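Local coordinates for vascular protein tyrosine phosphatase 1 (Rattus norvegicus, PDB 3I36) that probably removes phosphate from phosphotyrosine residues of proteins by hydrolysis, this piece being the catalytic domain of a receptor-type tyrosine phosphatase, at residues D83-K88 against N101-P106; F114-G119 against M281-M286. All coordinates share one frame; numbering follows the deposited sequence.

Contact 1. Residues D83-K88 against N101-P106; sequences DISRVK and NANYMP
Two backbone hydrogen bonds set the short, weakly bonded strand 86-88 on strand 102-105, an edge strand of the mixed sheet in the tyrosine phosphatase fold. V87 N donates to A102 O at 2.9 Å, nearly straight at 165°, although the donor stands above the carbonyl plane. Y104 N donates to S85 O, also at 2.9 Å, and this bond runs nearly along the C=O axis. Between them R86 and N103 form an antiparallel non-hydrogen-bonded pair, and their side chains diverge. The two strands cross at 110°, so the pairing is brief. R86 NH2 forms a salt bridge with D98. The packing centres on V87 and Y104, which meet at about a right angle. V87 CG2 sits over the centre of one ring face, 3.9 Å from the Y104 ring centroid, as a CH-pi contact. V87 CG2 also touches A102 CB at 3.7 Å. The Y104 ring makes a cation-pi contact with K112 as well. An alanine here, lacking the ring and hydroxyl, would probably loosen the packing on V87 and the water link to K88. That water lies in plane at the ring edge, 2.7 Å from Y104 OH, and accepts from K88 N at 2.9 Å.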
loop_
_atom_site.group_PDB
_atom_site.type_symbol
_atom_site.label_atom_id
_atom_site.label_comp_id
_atom_site.label_asym_id
_atom_site.label_seq_id
_atom_site.Cartn_x
_atom_site.Cartn_y
_atom_site.Cartn_z
ATOM N N ASP A 83 15.648 -3.426 -5.993
ATOM C CA ASP A 83 16.475 -2.246 -6.212
ATOM C C ASP A 83 15.859 -1.346 -7.263
ATOM O O ASP A 83 15.937 -0.125 -7.182
ATOM C CB ASP A 83 17.852 -2.677 -6.689
ATOM C CG ASP A 83 18.609 -3.451 -5.632
ATOM O OD1 ASP A 83 18.494 -3.072 -4.455
ATOM O OD2 ASP A 83 19.293 -4.442 -5.967
ATOM N N ILE A 84 15.252 -1.957 -8.265
ATOM C CA ILE A 84 14.791 -1.187 -9.406
ATOM C C ILE A 84 13.694 -0.182 -9.041
ATOM O O ILE A 84 13.469 0.788 -9.755
ATOM C CB ILE A 84 14.294 -2.123 -10.530
ATOM C CG1 ILE A 84 14.171 -1.362 -11.850
ATOM C CG2 ILE A 84 12.990 -2.796 -10.129
ATOM C CD1 ILE A 84 14.074 -2.273 -13.051
ATOM N N SER A 85 13.018 -0.415 -7.922
ATOM C CA SER A 85 11.857 0.382 -7.575
ATOM C C SER A 85 11.929 0.882 -6.145
ATOM O O SER A 85 11.003 1.530 -5.665
ATOM C CB SER A 85 10.594 -0.477 -7.722
ATOM O OG SER A 85 10.716 -1.650 -6.922
ATOM N N ARG A 86 13.023 0.575 -5.458
ATOM C CA ARG A 86 13.061 0.854 -4.038
ATOM C C ARG A 86 13.114 2.357 -3.810
ATOM O O ARG A 86 13.658 3.116 -4.622
ATOM C CB ARG A 86 14.234 0.136 -3.353
ATOM C CG ARG A 86 15.585 0.732 -3.648
ATOM C CD ARG A 86 16.650 -0.001 -2.858
ATOM N NE ARG A 86 17.962 0.563 -3.105
ATOM C CZ ARG A 86 18.577 1.386 -2.263
ATOM N NH1 ARG A 86 17.989 1.725 -1.123
ATOM N NH2 ARG A 86 19.769 1.862 -2.566
ATOM N N VAL A 87 12.522 2.780 -2.706
ATOM C CA VAL A 87 12.535 4.177 -2.333
ATOM C C VAL A 87 13.897 4.449 -1.714
ATOM O O VAL A 87 14.278 3.802 -0.747
ATOM C CB VAL A 87 11.425 4.475 -1.324
ATOM C CG1 VAL A 87 11.482 5.919 -0.885
ATOM C CG2 VAL A 87 10.043 4.118 -1.923
ATOM N N LYS A 88 14.628 5.403 -2.274
ATOM C CA LYS A 88 15.959 5.715 -1.772
ATOM C C LYS A 88 15.905 7.012 -1.001
ATOM O O LYS A 88 15.468 8.024 -1.528
ATOM C CB LYS A 88 16.947 5.843 -2.927
ATOM C CG LYS A 88 17.133 4.559 -3.702
ATOM C CD LYS A 88 18.039 4.765 -4.897
ATOM C CE LYS A 88 17.905 3.611 -5.878
ATOM N NZ LYS A 88 18.798 3.770 -7.063
ATOM N N ASN A 101 12.627 -0.238 3.563
ATOM C CA ASN A 101 11.911 -1.308 2.924
ATOM C C ASN A 101 10.625 -0.744 2.354
ATOM O O ASN A 101 9.595 -0.711 3.026
ATOM C CB ASN A 101 11.607 -2.430 3.896
ATOM C CG ASN A 101 11.116 -3.659 3.179
ATOM O OD1 ASN A 101 10.194 -3.575 2.362
ATOM N ND2 ASN A 101 11.743 -4.801 3.447
ATOM N N ALA A 102 10.724 -0.263 1.122
ATOM C CA ALA A 102 9.635 0.441 0.462
ATOM C C ALA A 102 9.948 0.493 -1.015
ATOM O O ALA A 102 11.113 0.583 -1.417
ATOM C CB ALA A 102 9.497 1.867 1.013
ATOM N N ASN A 103 8.904 0.447 -1.832
ATOM C CA ASN A 103 9.078 0.600 -3.267
ATOM C C ASN A 103 8.012 1.525 -3.795
ATOM O O ASN A 103 6.888 1.530 -3.296
ATOM C CB ASN A 103 8.903 -0.737 -3.981
ATOM C CG ASN A 103 9.962 -1.723 -3.602
ATOM O OD1 ASN A 103 11.043 -1.770 -4.205
ATOM N ND2 ASN A 103 9.667 -2.518 -2.600
ATOM N N TYR A 104 8.369 2.275 -4.828
ATOM C CA TYR A 104 7.385 3.037 -5.568
ATOM C C TYR A 104 6.538 2.042 -6.318
ATOM O O TYR A 104 7.061 1.153 -6.973
ATOM C CB TYR A 104 8.063 3.948 -6.568
ATOM C CG TYR A 104 8.944 4.962 -5.919
ATOM C CD1 TYR A 104 8.408 6.092 -5.314
ATOM C CD2 TYR A 104 10.321 4.797 -5.910
ATOM C CE1 TYR A 104 9.236 7.034 -4.708
ATOM C CE2 TYR A 104 11.143 5.721 -5.323
ATOM C CZ TYR A 104 10.601 6.839 -4.725
ATOM O OH TYR A 104 11.446 7.747 -4.134
ATOM N N MET A 105 5.228 2.202 -6.233
ATOM C CA MET A 105 4.324 1.336 -6.958
ATOM C C MET A 105 3.534 2.221 -7.889
ATOM O O MET A 105 2.996 3.255 -7.472
ATOM C CB MET A 105 3.385 0.617 -5.990
ATOM C CG MET A 105 4.086 0.124 -4.743
ATOM S SD MET A 105 5.272 -1.190 -5.089
ATOM C CE MET A 105 4.175 -2.197 -6.092
ATOM N N PRO A 106 3.463 1.826 -9.159
ATOM C CA PRO A 106 2.648 2.639 -10.048
ATOM C C PRO A 106 1.195 2.621 -9.614
ATOM O O PRO A 106 0.647 1.635 -9.071
ATOM C CB PRO A 106 2.817 1.947 -11.409
ATOM C CG PRO A 106 4.149 1.208 -11.270
ATOM C CD PRO A 106 4.119 0.714 -9.866
HETATM O O HOH W 1 14.018 7.034 -4.646
#

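Contact 2. Residues F114-G119 against M281-M286; sequences FIATQG and MHRPLM
The guanidinium of R283 lies with one face against the backbone of strand 114-117. A116 O stands 3.5 Å above the plane of that R283 group, near its margin. T117 CA lies over the same face. All three guanidinium nitrogens are hydrogen-bonded to oxygens beyond the two segments: NE to G247 O, NH2 to A246 O and NH1 to N101 OD1. These bonds fix the rotation of the buried group. Q118 N comes within 3.4 Å of R283 NH2, but both are donors and no bond forms. A246 and G247 belong to the P-loop of the tyrosine phosphatases, which probably binds the substrate phosphate, so R283 would be a second-shell residue. The R283 chain is extended from CG to NE, with CG anti to the backbone N (chi1 -174°). This carries the charged end across to the strand. On the way R283 CD packs on A116 CB at 3.6 Å. R283 also opens a type II beta turn that ends at M286. The M286 chain is bent at chi2 (-53°) and chi3 (-64°), which brings its end back to the strand. There M286 CE meets A116 CB at 4.0 Å.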
loop_
_atom_site.group_PDB
_atom_site.type_symbol
_atom_site.label_atom_id
_atom_site.label_comp_id
_atom_site.label_asym_id
_atom_site.label_seq_id
_atom_site.Cartn_x
_atom_site.Cartn_y
_atom_site.Cartn_z
ATOM N N PHE A 114 2.236 5.584 -5.687
ATOM C CA PHE A 114 2.231 4.964 -4.379
ATOM C C PHE A 114 3.634 4.663 -3.935
ATOM O O PHE A 114 4.523 4.474 -4.744
ATOM C CB PHE A 114 1.487 3.625 -4.413
ATOM C CG PHE A 114 0.031 3.753 -4.693
ATOM C CD1 PHE A 114 -0.447 3.630 -5.983
ATOM C CD2 PHE A 114 -0.867 4.005 -3.662
ATOM C CE1 PHE A 114 -1.800 3.738 -6.243
ATOM C CE2 PHE A 114 -2.223 4.116 -3.922
ATOM C CZ PHE A 114 -2.685 3.975 -5.210
ATOM N N ILE A 115 3.801 4.586 -2.631
ATOM C CA ILE A 115 4.933 3.891 -2.067
ATOM C C ILE A 115 4.339 2.784 -1.237
ATOM O O ILE A 115 3.507 3.032 -0.362
ATOM C CB ILE A 115 5.754 4.785 -1.178
ATOM C CG1 ILE A 115 6.477 5.823 -2.029
ATOM C CG2 ILE A 115 6.743 3.938 -0.365
ATOM C CD1 ILE A 115 7.103 6.923 -1.217
ATOM N N ALA A 116 4.725 1.554 -1.541
ATOM C CA ALA A 116 4.336 0.444 -0.693
ATOM C C ALA A 116 5.495 0.194 0.251
ATOM O O ALA A 116 6.640 0.061 -0.168
ATOM C CB ALA A 116 4.046 -0.805 -1.518
ATOM N N THR A 117 5.197 0.136 1.532
ATOM C CA THR A 117 6.250 -0.068 2.496
ATOM C C THR A 117 5.744 -0.955 3.613
ATOM O O THR A 117 4.541 -1.148 3.762
ATOM C CB THR A 117 6.755 1.284 3.043
ATOM O OG1 THR A 117 7.943 1.071 3.807
ATOM C CG2 THR A 117 5.694 1.946 3.923
ATOM N N GLN A 118 6.667 -1.502 4.396
ATOM C CA GLN A 118 6.295 -2.337 5.513
ATOM C C GLN A 118 5.854 -1.456 6.673
ATOM O O GLN A 118 6.167 -0.263 6.720
ATOM C CB GLN A 118 7.502 -3.144 5.953
ATOM C CG GLN A 118 8.584 -2.262 6.533
ATOM C CD GLN A 118 9.862 -3.016 6.830
ATOM O OE1 GLN A 118 10.086 -4.119 6.324
ATOM N NE2 GLN A 118 10.723 -2.412 7.632
ATOM N N GLY A 119 5.139 -2.043 7.620
ATOM C CA GLY A 119 4.856 -1.332 8.851
ATOM C C GLY A 119 6.214 -1.127 9.487
ATOM O O GLY A 119 6.986 -2.081 9.615
ATOM N N MET A 281 6.217 -6.450 -10.271
ATOM C CA MET A 281 7.442 -5.955 -10.882
ATOM C C MET A 281 8.048 -4.843 -10.043
ATOM O O MET A 281 9.148 -4.365 -10.335
ATOM C CB MET A 281 7.174 -5.450 -12.302
ATOM C CG MET A 281 6.913 -6.553 -13.299
ATOM S SD MET A 281 8.354 -7.617 -13.422
ATOM C CE MET A 281 9.602 -6.433 -13.931
ATOM N N HIS A 282 7.334 -4.413 -9.006
ATOM C CA HIS A 282 7.831 -3.318 -8.169
ATOM C C HIS A 282 8.132 -3.713 -6.735
ATOM O O HIS A 282 8.912 -3.062 -6.055
ATOM C CB HIS A 282 6.866 -2.143 -8.216
ATOM C CG HIS A 282 6.894 -1.434 -9.525
ATOM N ND1 HIS A 282 6.161 -1.853 -10.612
ATOM C CD2 HIS A 282 7.624 -0.374 -9.945
ATOM C CE1 HIS A 282 6.412 -1.062 -11.637
ATOM N NE2 HIS A 282 7.296 -0.158 -11.261
ATOM N N ARG A 283 7.508 -4.781 -6.271
ATOM C CA ARG A 283 7.723 -5.208 -4.903
ATOM C C ARG A 283 7.243 -6.634 -4.868
ATOM O O ARG A 283 6.276 -6.970 -5.540
ATOM C CB ARG A 283 6.882 -4.356 -3.961
ATOM C CG ARG A 283 7.106 -4.600 -2.474
ATOM C CD ARG A 283 6.500 -3.431 -1.688
ATOM N NE ARG A 283 6.488 -3.654 -0.242
ATOM C CZ ARG A 283 7.547 -3.488 0.550
ATOM N NH1 ARG A 283 8.714 -3.108 0.038
ATOM N NH2 ARG A 283 7.433 -3.701 1.851
ATOM N N PRO A 284 7.927 -7.482 -4.107
ATOM C CA PRO A 284 7.519 -8.878 -4.039
ATOM C C PRO A 284 6.142 -9.003 -3.436
ATOM O O PRO A 284 5.704 -8.142 -2.657
ATOM C CB PRO A 284 8.539 -9.487 -3.059
ATOM C CG PRO A 284 9.077 -8.319 -2.299
ATOM C CD PRO A 284 9.157 -7.243 -3.336
ATOM N N LEU A 285 5.460 -10.076 -3.821
ATOM C CA LEU A 285 4.306 -10.575 -3.091
ATOM C C LEU A 285 3.086 -9.668 -3.111
ATOM O O LEU A 285 2.122 -9.930 -2.406
ATOM C CB LEU A 285 4.709 -10.846 -1.641
ATOM C CG LEU A 285 5.725 -11.968 -1.486
ATOM C CD1 LEU A 285 6.249 -12.012 -0.078
ATOM C CD2 LEU A 285 5.089 -13.311 -1.887
ATOM N N MET A 286 3.127 -8.591 -3.888
ATOM C CA MET A 286 1.998 -7.669 -3.910
ATOM C C MET A 286 0.745 -8.459 -4.234
ATOM O O MET A 286 0.709 -9.165 -5.242
ATOM C CB MET A 286 2.218 -6.564 -4.937
ATOM C CG MET A 286 3.513 -5.790 -4.719
ATOM S SD MET A 286 3.632 -5.174 -3.027
ATOM C CE MET A 286 2.253 -4.061 -3.016
#

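Overall arrangement
Contacts 1 and 2 lie side by side, with centres about 7 Å apart. Strands 102-105 and 114-117 are neighbours in one sheet, so each contact holds one of the pair. Contact 1 is partly buried and lies at the edge of the sheet. Contact 2 is fully buried, nearer the centre of the chain and close to the loop that probably binds substrate. Contact 1 is backbone pairing plus an aromatic and water fringe. Contact 2 has no hydrogen bond across its segments: R283 and M286 pack on the strand, and the polar end of R283 is bonded elsewhere. Probable hydrogen bonds tie them together: S85 OG to H282 O at 2.5 Å, and T117 OG1 to N101 O at 2.6 Å.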